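Local coordinates for protein putative polyketide synthase (Brevibacillus brevis, PDB 6HP2) that serves as the O-methyltransferase domain of a trans-AT polyketide synthase, here holding S-adenosyl-L-homocysteine, and probably takes part in biosynthesis of the antibiotic bacillaene, at residues 82-87 / 107-112; 114-119 / 331-336; 169-174 / 284-289. All blocks are in the same frame, centred on the assembly; numbering follows the deposited sequence.

Contact 1 of 3, residues 82-87 / 107-112. With SAH (S-adenosyl-L-homocysteine), chain B.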
loop_
_atom_site.group_PDB
_atom_site.type_symbol
_atom_site.label_atom_id
_atom_site.label_comp_id
_atom_site.label_asym_id
_atom_site.label_seq_id
_atom_site.Cartn_x
_atom_site.Cartn_y
_atom_site.Cartn_z
ATOM N N GLU A 82 11.629 -1.951 -3.159
ATOM C CA GLU A 82 12.013 -2.974 -2.187
ATOM C C GLU A 82 10.823 -3.336 -1.304
ATOM O O GLU A 82 10.549 -4.510 -1.048
ATOM C CB GLU A 82 13.162 -2.451 -1.337
ATOM C CG GLU A 82 13.552 -3.420 -0.164
ATOM C CD GLU A 82 14.409 -2.701 0.873
ATOM O OE1 GLU A 82 15.630 -2.674 0.646
ATOM O OE2 GLU A 82 13.852 -2.137 1.877
ATOM N N MET A 83 10.122 -2.327 -0.801
ATOM C CA MET A 83 8.974 -2.579 0.069
ATOM C C MET A 83 7.900 -3.396 -0.627
ATOM O O MET A 83 7.318 -4.313 -0.045
ATOM C CB MET A 83 8.376 -1.272 0.546
ATOM C CG MET A 83 7.180 -1.469 1.473
ATOM S SD MET A 83 6.652 0.101 2.275
ATOM C CE MET A 83 6.130 1.109 0.921
ATOM N N ARG A 84 7.579 -3.047 -1.855
ATOM C CA ARG A 84 6.623 -3.844 -2.631
ATOM C C ARG A 84 7.122 -5.263 -2.860
ATOM O O ARG A 84 6.327 -6.205 -2.857
ATOM C CB ARG A 84 6.351 -3.127 -3.954
ATOM C CG ARG A 84 5.441 -1.932 -3.778
ATOM C CD ARG A 84 5.371 -1.116 -5.091
ATOM N NE ARG A 84 4.212 -0.223 -5.089
ATOM C CZ ARG A 84 4.154 0.923 -4.406
ATOM N NH1 ARG A 84 5.180 1.310 -3.617
ATOM N NH2 ARG A 84 3.066 1.648 -4.496
ATOM N N GLN A 85 8.436 -5.445 -3.041
ATOM C CA GLN A 85 8.950 -6.796 -3.196
ATOM C C GLN A 85 8.676 -7.621 -1.947
ATOM O O GLN A 85 8.328 -8.809 -2.033
ATOM C CB GLN A 85 10.461 -6.816 -3.483
ATOM C CG GLN A 85 10.832 -6.225 -4.871
ATOM C CD GLN A 85 12.310 -6.132 -5.063
ATOM O OE1 GLN A 85 13.047 -6.001 -4.091
ATOM N NE2 GLN A 85 12.770 -6.198 -6.311
ATOM N N VAL A 86 8.854 -7.021 -0.774
ATOM C CA VAL A 86 8.549 -7.743 0.467
ATOM C C VAL A 86 7.064 -8.046 0.517
ATOM O O VAL A 86 6.657 -9.112 0.930
ATOM C CB VAL A 86 9.016 -6.964 1.709
ATOM C CG1 VAL A 86 8.622 -7.712 3.050
ATOM C CG2 VAL A 86 10.586 -6.832 1.678
ATOM N N LEU A 87 6.229 -7.130 0.062
ATOM C CA LEU A 87 4.791 -7.385 0.136
ATOM C C LEU A 87 4.399 -8.562 -0.749
ATOM O O LEU A 87 3.546 -9.380 -0.370
ATOM C CB LEU A 87 4.007 -6.124 -0.319
ATOM C CG LEU A 87 2.473 -6.206 -0.323
ATOM C CD1 LEU A 87 1.967 -6.264 1.100
ATOM C CD2 LEU A 87 1.917 -4.960 -1.062
ATOM N N GLY A 107 -1.447 3.911 -11.665
ATOM C CA GLY A 107 -1.561 2.643 -12.403
ATOM C C GLY A 107 -0.303 1.835 -12.535
ATOM O O GLY A 107 -0.290 0.802 -13.254
ATOM N N THR A 108 0.733 2.206 -11.794
ATOM C CA THR A 108 2.053 1.623 -11.999
ATOM C C THR A 108 2.054 0.112 -11.782
ATOM O O THR A 108 2.609 -0.626 -12.603
ATOM C CB THR A 108 3.059 2.320 -11.076
ATOM O OG1 THR A 108 3.123 3.725 -11.439
ATOM C CG2 THR A 108 4.463 1.743 -11.242
ATOM N N ASP A 109 1.456 -0.367 -10.679
ATOM C CA ASP A 109 1.408 -1.817 -10.433
ATOM C C ASP A 109 0.452 -2.525 -11.390
ATOM O O ASP A 109 0.727 -3.637 -11.864
ATOM C CB ASP A 109 1.000 -2.145 -8.983
ATOM C CG ASP A 109 2.068 -1.752 -7.977
ATOM O OD1 ASP A 109 3.261 -2.076 -8.182
ATOM O OD2 ASP A 109 1.746 -1.038 -7.011
ATOM N N VAL A 110 -0.689 -1.915 -11.672
ATOM C CA VAL A 110 -1.571 -2.461 -12.701
ATOM C C VAL A 110 -0.818 -2.723 -13.998
ATOM O O VAL A 110 -0.961 -3.792 -14.630
ATOM C CB VAL A 110 -2.768 -1.528 -12.929
ATOM C CG1 VAL A 110 -3.482 -1.849 -14.236
ATOM C CG2 VAL A 110 -3.730 -1.634 -11.790
ATOM N N ILE A 111 0.022 -1.778 -14.381
ATOM C CA ILE A 111 0.760 -1.826 -15.623
ATOM C C ILE A 111 1.929 -2.776 -15.523
ATOM O O ILE A 111 2.152 -3.579 -16.438
ATOM C CB ILE A 111 1.247 -0.406 -16.011
ATOM C CG1 ILE A 111 0.089 0.391 -16.570
ATOM C CG2 ILE A 111 2.426 -0.486 -16.986
ATOM C CD1 ILE A 111 0.355 1.893 -16.507
ATOM N N GLN A 112 2.755 -2.622 -14.481
ATOM C CA GLN A 112 3.975 -3.428 -14.400
ATOM C C GLN A 112 3.672 -4.921 -14.214
ATOM O O GLN A 112 4.425 -5.775 -14.727
ATOM C CB GLN A 112 4.883 -2.943 -13.278
ATOM C CG GLN A 112 5.599 -1.589 -13.577
ATOM C CD GLN A 112 6.451 -1.114 -12.385
ATOM O OE1 GLN A 112 6.400 -1.680 -11.265
ATOM N NE2 GLN A 112 7.199 -0.078 -12.602
HETATM N N SAH B . -1.519 2.395 -4.573
HETATM C CA SAH B . -0.951 3.523 -5.305
HETATM C CB SAH B . -1.588 4.847 -4.901
HETATM C CG SAH B . -1.704 5.096 -3.408
HETATM S SD SAH B . -2.283 6.786 -3.074
HETATM C C SAH B . 0.538 3.529 -5.061
HETATM O O SAH B . 1.254 4.374 -5.596
HETATM O OXT SAH B . 1.029 2.671 -4.334
HETATM C "C5'" SAH B . -3.986 6.373 -2.627
HETATM C "C4'" SAH B . -4.803 5.901 -3.828
HETATM O "O4'" SAH B . -6.092 5.453 -3.353
HETATM C "C3'" SAH B . -5.144 7.083 -4.795
HETATM O "O3'" SAH B . -4.966 6.540 -6.112
HETATM C "C2'" SAH B . -6.610 7.430 -4.542
HETATM O "O2'" SAH B . -7.303 7.932 -5.645
HETATM C "C1'" SAH B . -7.140 6.045 -4.109
HETATM N N9 SAH B . -8.385 6.043 -3.344
HETATM C C8 SAH B . -8.658 6.674 -2.164
HETATM N N7 SAH B . -9.939 6.423 -1.881
HETATM C C5 SAH B . -10.454 5.601 -2.825
HETATM C C6 SAH B . -11.705 5.032 -3.034
HETATM N N6 SAH B . -12.735 5.164 -2.200
HETATM N N1 SAH B . -11.888 4.217 -4.112
HETATM C C2 SAH B . -10.886 4.035 -5.047
HETATM N N3 SAH B . -9.666 4.629 -4.847
HETATM C C4 SAH B . -9.477 5.425 -3.787
#

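Contact 2 of 3, residues 114-119 / 331-336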
loop_
_atom_site.group_PDB
_atom_site.type_symbol
_atom_site.label_atom_id
_atom_site.label_comp_id
_atom_site.label_asym_id
_atom_site.label_seq_id
_atom_site.Cartn_x
_atom_site.Cartn_y
_atom_site.Cartn_z
ATOM N N ALA A 114 1.046 -6.544 -15.400
ATOM C CA ALA A 114 0.610 -7.012 -16.710
ATOM C C ALA A 114 1.778 -7.127 -17.680
ATOM O O ALA A 114 1.829 -8.051 -18.513
ATOM C CB ALA A 114 -0.449 -6.071 -17.278
ATOM N N GLU A 115 2.727 -6.197 -17.604
ATOM C CA GLU A 115 3.873 -6.273 -18.501
ATOM C C GLU A 115 4.750 -7.465 -18.155
ATOM O O GLU A 115 5.199 -8.203 -19.040
ATOM C CB GLU A 115 4.708 -5.001 -18.445
ATOM C CG GLU A 115 4.237 -3.862 -19.256
ATOM C CD GLU A 115 5.314 -2.783 -19.373
ATOM O OE1 GLU A 115 5.741 -2.470 -20.504
ATOM O OE2 GLU A 115 5.737 -2.262 -18.325
ATOM N N LEU A 116 5.041 -7.646 -16.868
ATOM C CA LEU A 116 5.952 -8.710 -16.458
ATOM C C LEU A 116 5.329 -10.103 -16.602
ATOM O O LEU A 116 6.062 -11.090 -16.776
ATOM C CB LEU A 116 6.388 -8.476 -15.014
ATOM C CG LEU A 116 7.565 -9.256 -14.448
ATOM C CD1 LEU A 116 8.755 -9.284 -15.387
ATOM C CD2 LEU A 116 7.952 -8.634 -13.105
ATOM N N TYR A 117 3.998 -10.210 -16.516
ATOM C CA TYR A 117 3.285 -11.505 -16.488
ATOM C C TYR A 117 2.201 -11.410 -17.551
ATOM O O TYR A 117 1.021 -11.154 -17.244
ATOM C CB TYR A 117 2.721 -11.812 -15.090
ATOM C CG TYR A 117 3.830 -12.054 -14.099
ATOM C CD1 TYR A 117 4.590 -13.216 -14.158
ATOM C CD2 TYR A 117 4.144 -11.112 -13.107
ATOM C CE1 TYR A 117 5.653 -13.434 -13.267
ATOM C CE2 TYR A 117 5.191 -11.299 -12.240
ATOM C CZ TYR A 117 5.925 -12.445 -12.297
ATOM O OH TYR A 117 6.953 -12.672 -11.415
ATOM N N PRO A 118 2.569 -11.604 -18.820
ATOM C CA PRO A 118 1.610 -11.366 -19.909
ATOM C C PRO A 118 0.363 -12.215 -19.853
ATOM O O PRO A 118 -0.585 -11.880 -20.565
ATOM C CB PRO A 118 2.427 -11.676 -21.171
ATOM C CG PRO A 118 3.802 -11.406 -20.796
ATOM C CD PRO A 118 3.936 -11.802 -19.337
ATOM N N HIS A 119 0.323 -13.301 -19.065
ATOM C CA HIS A 119 -0.906 -14.087 -18.937
ATOM C C HIS A 119 -1.928 -13.474 -17.983
ATOM O O HIS A 119 -3.086 -13.902 -17.955
ATOM C CB HIS A 119 -0.568 -15.515 -18.462
ATOM C CG HIS A 119 -0.143 -15.576 -17.019
ATOM N ND1 HIS A 119 1.157 -15.371 -16.605
ATOM C CD2 HIS A 119 -0.843 -15.861 -15.899
ATOM C CE1 HIS A 119 1.233 -15.486 -15.288
ATOM N NE2 HIS A 119 0.032 -15.784 -14.835
ATOM N N TYR A 331 8.147 -9.862 -7.930
ATOM C CA TYR A 331 7.526 -8.603 -8.353
ATOM C C TYR A 331 7.697 -7.548 -7.283
ATOM O O TYR A 331 7.517 -7.866 -6.124
ATOM C CB TYR A 331 6.011 -8.801 -8.612
ATOM C CG TYR A 331 5.420 -7.470 -9.010
ATOM C CD1 TYR A 331 5.518 -6.996 -10.301
ATOM C CD2 TYR A 331 4.816 -6.692 -8.061
ATOM C CE1 TYR A 331 5.024 -5.733 -10.624
ATOM C CE2 TYR A 331 4.338 -5.428 -8.356
ATOM C CZ TYR A 331 4.459 -4.950 -9.632
ATOM O OH TYR A 331 3.996 -3.699 -9.893
ATOM N N PRO A 332 8.019 -6.300 -7.611
ATOM C CA PRO A 332 8.465 -5.810 -8.926
ATOM C C PRO A 332 9.924 -6.144 -9.123
ATOM O O PRO A 332 10.510 -6.737 -8.239
ATOM C CB PRO A 332 8.267 -4.286 -8.852
ATOM C CG PRO A 332 7.630 -3.983 -7.524
ATOM C CD PRO A 332 7.854 -5.195 -6.635
ATOM N N LYS A 333 10.497 -5.745 -10.251
ATOM C CA LYS A 333 11.933 -5.775 -10.496
ATOM C C LYS A 333 12.508 -4.371 -10.324
ATOM O O LYS A 333 11.832 -3.372 -10.577
ATOM C CB LYS A 333 12.237 -6.294 -11.910
ATOM C CG LYS A 333 11.521 -7.590 -12.271
ATOM C CD LYS A 333 11.943 -8.766 -11.388
ATOM C CE LYS A 333 11.158 -10.039 -11.730
ATOM N NZ LYS A 333 11.745 -11.321 -11.184
ATOM N N GLN A 334 13.761 -4.292 -9.896
ATOM C CA GLN A 334 14.426 -2.999 -9.785
ATOM C C GLN A 334 14.867 -2.538 -11.167
ATOM O O GLN A 334 15.235 -3.358 -12.011
ATOM C CB GLN A 334 15.634 -3.085 -8.856
ATOM C CG GLN A 334 15.275 -3.315 -7.406
ATOM C CD GLN A 334 14.897 -2.019 -6.689
ATOM O OE1 GLN A 334 14.746 -0.940 -7.305
ATOM N NE2 GLN A 334 14.708 -2.120 -5.405
ATOM N N GLN A 335 14.796 -1.231 -11.398
ATOM C CA GLN A 335 15.258 -0.649 -12.652
ATOM C C GLN A 335 16.782 -0.701 -12.721
ATOM O O GLN A 335 17.476 -0.587 -11.709
ATOM C CB GLN A 335 14.764 0.794 -12.774
ATOM C CG GLN A 335 15.006 1.428 -14.125
ATOM C CD GLN A 335 14.336 2.785 -14.267
ATOM O OE1 GLN A 335 13.658 3.257 -13.349
ATOM N NE2 GLN A 335 14.519 3.420 -15.426
ATOM N N THR A 336 17.301 -0.892 -13.933
ATOM C CA THR A 336 18.738 -1.015 -14.150
ATOM C C THR A 336 19.138 -0.197 -15.369
ATOM O O THR A 336 18.332 0.015 -16.279
ATOM C CB THR A 336 19.160 -2.479 -14.350
ATOM O OG1 THR A 336 18.441 -3.312 -13.429
ATOM C CG2 THR A 336 20.655 -2.648 -14.120
#

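Contact 3 of 3, residues 169-174 / 284-289. With SAH (S-adenosyl-L-homocysteine), chain B.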
loop_
_atom_site.group_PDB
_atom_site.type_symbol
_atom_site.label_atom_id
_atom_site.label_comp_id
_atom_site.label_asym_id
_atom_site.label_seq_id
_atom_site.Cartn_x
_atom_site.Cartn_y
_atom_site.Cartn_z
ATOM N N GLY A 169 -4.127 -3.392 -2.064
ATOM C CA GLY A 169 -4.400 -2.015 -1.635
ATOM C C GLY A 169 -3.216 -1.395 -0.933
ATOM O O GLY A 169 -3.026 -1.595 0.286
ATOM N N ILE A 170 -2.385 -0.663 -1.665
ATOM C CA ILE A 170 -1.202 -0.064 -1.059
ATOM C C ILE A 170 -1.515 1.370 -0.616
ATOM O O ILE A 170 -1.774 2.224 -1.465
ATOM C CB ILE A 170 -0.032 -0.051 -2.056
ATOM C CG1 ILE A 170 0.362 -1.486 -2.414
ATOM C CG2 ILE A 170 1.156 0.697 -1.476
ATOM C CD1 ILE A 170 1.340 -1.588 -3.564
ATOM N N GLU A 171 -1.507 1.630 0.701
ATOM C CA GLU A 171 -1.805 2.951 1.277
ATOM C C GLU A 171 -3.148 3.493 0.794
ATOM O O GLU A 171 -3.256 4.670 0.457
ATOM C CB GLU A 171 -0.692 3.974 1.000
ATOM C CG GLU A 171 0.624 3.687 1.701
ATOM C CD GLU A 171 1.546 4.890 1.700
ATOM O OE1 GLU A 171 1.063 6.007 1.422
ATOM O OE2 GLU A 171 2.750 4.723 1.980
ATOM N N VAL A 172 -4.167 2.640 0.745
ATOM C CA VAL A 172 -5.461 3.079 0.251
ATOM C C VAL A 172 -6.668 3.047 1.185
ATOM O O VAL A 172 -7.533 3.913 1.072
ATOM C CB VAL A 172 -5.862 2.235 -0.978
ATOM C CG1 VAL A 172 -7.300 2.524 -1.379
ATOM C CG2 VAL A 172 -4.912 2.486 -2.137
ATOM N N SER A 173 -6.749 2.102 2.118
ATOM C CA SER A 173 -7.986 2.030 2.892
ATOM C C SER A 173 -8.108 3.121 3.949
ATOM O O SER A 173 -9.253 3.443 4.329
ATOM C CB SER A 173 -8.177 0.645 3.550
ATOM O OG SER A 173 -7.531 0.600 4.733
ATOM N N PHE A 174 -6.998 3.709 4.412
ATOM C CA PHE A 174 -7.119 4.781 5.393
ATOM C C PHE A 174 -7.686 6.050 4.781
ATOM O O PHE A 174 -8.080 6.955 5.529
ATOM C CB PHE A 174 -5.790 5.086 6.126
ATOM C CG PHE A 174 -4.690 5.613 5.286
ATOM C CD1 PHE A 174 -4.592 6.950 5.037
ATOM C CD2 PHE A 174 -3.717 4.778 4.782
ATOM C CE1 PHE A 174 -3.550 7.473 4.274
ATOM C CE2 PHE A 174 -2.661 5.312 4.034
ATOM C CZ PHE A 174 -2.606 6.650 3.772
ATOM N N ILE A 284 0.526 5.386 15.521
ATOM C CA ILE A 284 0.136 4.517 14.424
ATOM C C ILE A 284 1.301 3.646 14.026
ATOM O O ILE A 284 2.460 3.935 14.331
ATOM C CB ILE A 284 -0.361 5.295 13.200
ATOM C CG1 ILE A 284 0.746 6.230 12.701
ATOM C CG2 ILE A 284 -1.613 6.074 13.590
ATOM C CD1 ILE A 284 0.282 7.195 11.534
ATOM N N SER A 285 0.954 2.532 13.399
ATOM C CA SER A 285 1.907 1.606 12.820
ATOM C C SER A 285 1.621 1.479 11.332
ATOM O O SER A 285 0.464 1.273 10.921
ATOM C CB SER A 285 1.836 0.215 13.482
ATOM O OG SER A 285 2.203 0.293 14.830
ATOM N N TYR A 286 2.678 1.517 10.510
ATOM C CA TYR A 286 2.594 1.375 9.071
ATOM C C TYR A 286 2.939 -0.076 8.822
ATOM O O TYR A 286 4.069 -0.485 9.084
ATOM C CB TYR A 286 3.669 2.238 8.457
ATOM C CG TYR A 286 3.738 2.250 6.961
ATOM C CD1 TYR A 286 4.394 1.262 6.250
ATOM C CD2 TYR A 286 3.225 3.304 6.267
ATOM C CE1 TYR A 286 4.486 1.330 4.873
ATOM C CE2 TYR A 286 3.275 3.368 4.914
ATOM C CZ TYR A 286 3.955 2.423 4.221
ATOM O OH TYR A 286 3.979 2.517 2.852
ATOM N N CYS A 287 2.003 -0.870 8.320
ATOM C CA CYS A 287 2.291 -2.284 8.156
ATOM C C CYS A 287 1.929 -2.927 6.820
ATOM O O CYS A 287 1.075 -2.430 6.089
ATOM C CB CYS A 287 1.560 -3.071 9.241
ATOM S SG CYS A 287 1.880 -2.623 10.960
ATOM N N LEU A 288 2.592 -4.045 6.515
ATOM C CA LEU A 288 2.300 -4.799 5.310
ATOM C C LEU A 288 1.394 -5.969 5.747
ATOM O O LEU A 288 1.778 -6.754 6.611
ATOM C CB LEU A 288 3.564 -5.355 4.653
ATOM C CG LEU A 288 4.819 -4.484 4.626
ATOM C CD1 LEU A 288 5.962 -5.250 3.976
ATOM C CD2 LEU A 288 4.555 -3.186 3.882
ATOM N N PHE A 289 0.205 -6.079 5.163
ATOM C CA PHE A 289 -0.750 -7.136 5.488
ATOM C C PHE A 289 -0.820 -8.169 4.363
ATOM O O PHE A 289 -1.030 -7.792 3.207
ATOM C CB PHE A 289 -2.194 -6.635 5.653
ATOM C CG PHE A 289 -2.406 -5.602 6.718
ATOM C CD1 PHE A 289 -1.831 -4.363 6.628
ATOM C CD2 PHE A 289 -3.298 -5.839 7.719
ATOM C CE1 PHE A 289 -2.109 -3.393 7.578
ATOM C CE2 PHE A 289 -3.553 -4.883 8.709
ATOM C CZ PHE A 289 -2.950 -3.668 8.630
HETATM N N SAH B . -1.519 2.395 -4.573
HETATM C CA SAH B . -0.951 3.523 -5.305
HETATM C CB SAH B . -1.588 4.847 -4.901
HETATM C CG SAH B . -1.704 5.096 -3.408
HETATM S SD SAH B . -2.283 6.786 -3.074
HETATM C C SAH B . 0.538 3.529 -5.061
HETATM O O SAH B . 1.254 4.374 -5.596
HETATM O OXT SAH B . 1.029 2.671 -4.334
HETATM C "C5'" SAH B . -3.986 6.373 -2.627
HETATM C "C4'" SAH B . -4.803 5.901 -3.828
HETATM O "O4'" SAH B . -6.092 5.453 -3.353
HETATM C "C3'" SAH B . -5.144 7.083 -4.795
HETATM O "O3'" SAH B . -4.966 6.540 -6.112
HETATM C "C2'" SAH B . -6.610 7.430 -4.542
HETATM O "O2'" SAH B . -7.303 7.932 -5.645
HETATM C "C1'" SAH B . -7.140 6.045 -4.109
HETATM N N9 SAH B . -8.385 6.043 -3.344
HETATM C C8 SAH B . -8.658 6.674 -2.164
HETATM N N7 SAH B . -9.939 6.423 -1.881
HETATM C C5 SAH B . -10.454 5.601 -2.825
HETATM C C6 SAH B . -11.705 5.032 -3.034
HETATM N N6 SAH B . -12.735 5.164 -2.200
HETATM N N1 SAH B . -11.888 4.217 -4.112
HETATM C C2 SAH B . -10.886 4.035 -5.047
HETATM N N3 SAH B . -9.666 4.629 -4.847
HETATM C C4 SAH B . -9.477 5.425 -3.787
#

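Contact 1 of 3, residues 82-87 / 107-112
R84 and D109 meet in a buried salt bridge between helix 70-88 and helix 108-116 of a Rossmann-like methyltransferase fold, the second helix starting just after the loop that holds the ligand-binding residue G105. With CA atoms 9.6 Å apart at R84 and D109, the backbones stay separate and the side chains bridge the gap. The arginine runs extended from CG to NE, its CB directed toward the other helix. The aspartate comes to the edge of the guanidinium, the two flat groups being only 28° from coplanar. NE of R84 lies 3.2 Å from OD2 of D109 and donates almost straight, at 175° about the hydrogen, into the syn lone pair. The acceptor is 2° out of the guanidinium plane. NH2 of R84 stays 3.9 Å from OD2 of D109, so the bridge is one in-plane bond through NE and not a bidentate pair. The terminal nitrogens turn elsewhere: NH1 has a weak bond to T46, and NH2 faces the carboxylate of S-adenosyl-L-homocysteine, though the modelled separation there is doubtfully short. D109 is gripped from a second direction as well, its other oxygen, OD1, being hydrogen-bonded to the hydroxyl of Y331.

Contact 2 of 3, residues 114-119 / 331-336
L116 puts one methyl, CD2, against both Y331 and K333. That methyl lies 4.1 Å from CD1 of Y331, near the plane of the tyrosine ring, so it meets an edge and not a face. Against the lysine the two side chains run at about a right angle: CD2 of L116 is 3.8 Å from CG of K333 and equally far from its CE. The bend of the lysine at chi2 (-63°) turns its straight outer chain so that CE as well as CG comes alongside the methyl. A looser touch adds to this, CE2 of Y117 standing 4.5 Å from CB of Y331, with that carbon close to the Y117 ring plane. All of these contacts are apolar, and together with the 177 Å² buried they describe a small, partly exposed patch. It joins the C-terminal end of helix 108-116 of the Rossmann-like methyltransferase fold, where Y117 is the first residue to leave helical geometry, to the irregular chain that follows helix 316-326. Behind the first shell, CG of L116 sits 3.8 Å above one face of the Y117 ring, toward its rim. P332, which follows a cis peptide, lays its CB 3.8 Å over the centre of the Y331 ring. Further out, Y117 stacks with F93 and is hydrogen-bonded through OH to the carbonyl O of P330, F88 meets Y331 edge-to-face, and the ammonium of K333 has a weak bond to the carbonyl of I329.

Contact 3 of 3, residues 169-174 / 284-289
Y286 reaches across to E171 from strand 284-293, which is separated from strand 164-170 by strand 194-203 in the central sheet of the methyltransferase; the nearest CA atoms, those of E171 and Y286, are 9.1 Å apart. At the start of the second segment I284 packs on Y201 of that intervening strand, and S285 pairs with it through the backbone of I202. Y286 then carries the contact. The ring swings out to the glutamate because CG stands opposite the backbone N about the CA-CB bond (chi1 -179°), and its OH donates to OE2 of E171 over 2.7 Å. The acceptor lies near the ring plane, at the edge, and the carboxylate stands 89° to the ring, offering its anti lone pair. Beyond the tyrosine, C287 packs on strand 233-240, L288 touches I199 and V86, and F289 meets the ring of W224. E171 itself has left the strand in a left-handed helical conformation, in the turn that lines the ligand: the carbonyl O of I170 accepts a bond from the amino N of S-adenosyl-L-homocysteine at 3.1 Å, and CG2 of V172 is 3.4 Å from the ribose O4'. OE2 of E171 also accepts from the backbone N of V47. Two donors on one buried oxygen should therefore restrict rotation of the carboxylate and tie the pocket turn to both the sheet and the loop that holds V47.

In the fold
Contacts 1 and 3 both touch S-adenosyl-L-homocysteine, with centres 14 Å apart. They meet where CD1 of I170 packs against both NE of R84 and OD2 of D109, at 3.5 Å from each, and where CE of M83 lies 3.2 Å from OH of Y286. Contact 2 forms a second shell behind contact 1, their centres 9 Å apart. Both use helix 108-116, and they are joined by D109 OD1 to Y331 OH (2.5 Å) and by Q85 NE2 to P332 O (3.0 Å). The Y331 side chain is about 9 Å from the ligand. Contacts 2 and 3 do not touch, their nearest atoms being about 7 Å apart, although 169-174 / 284-289 is nested in the loop that contact 2 closes.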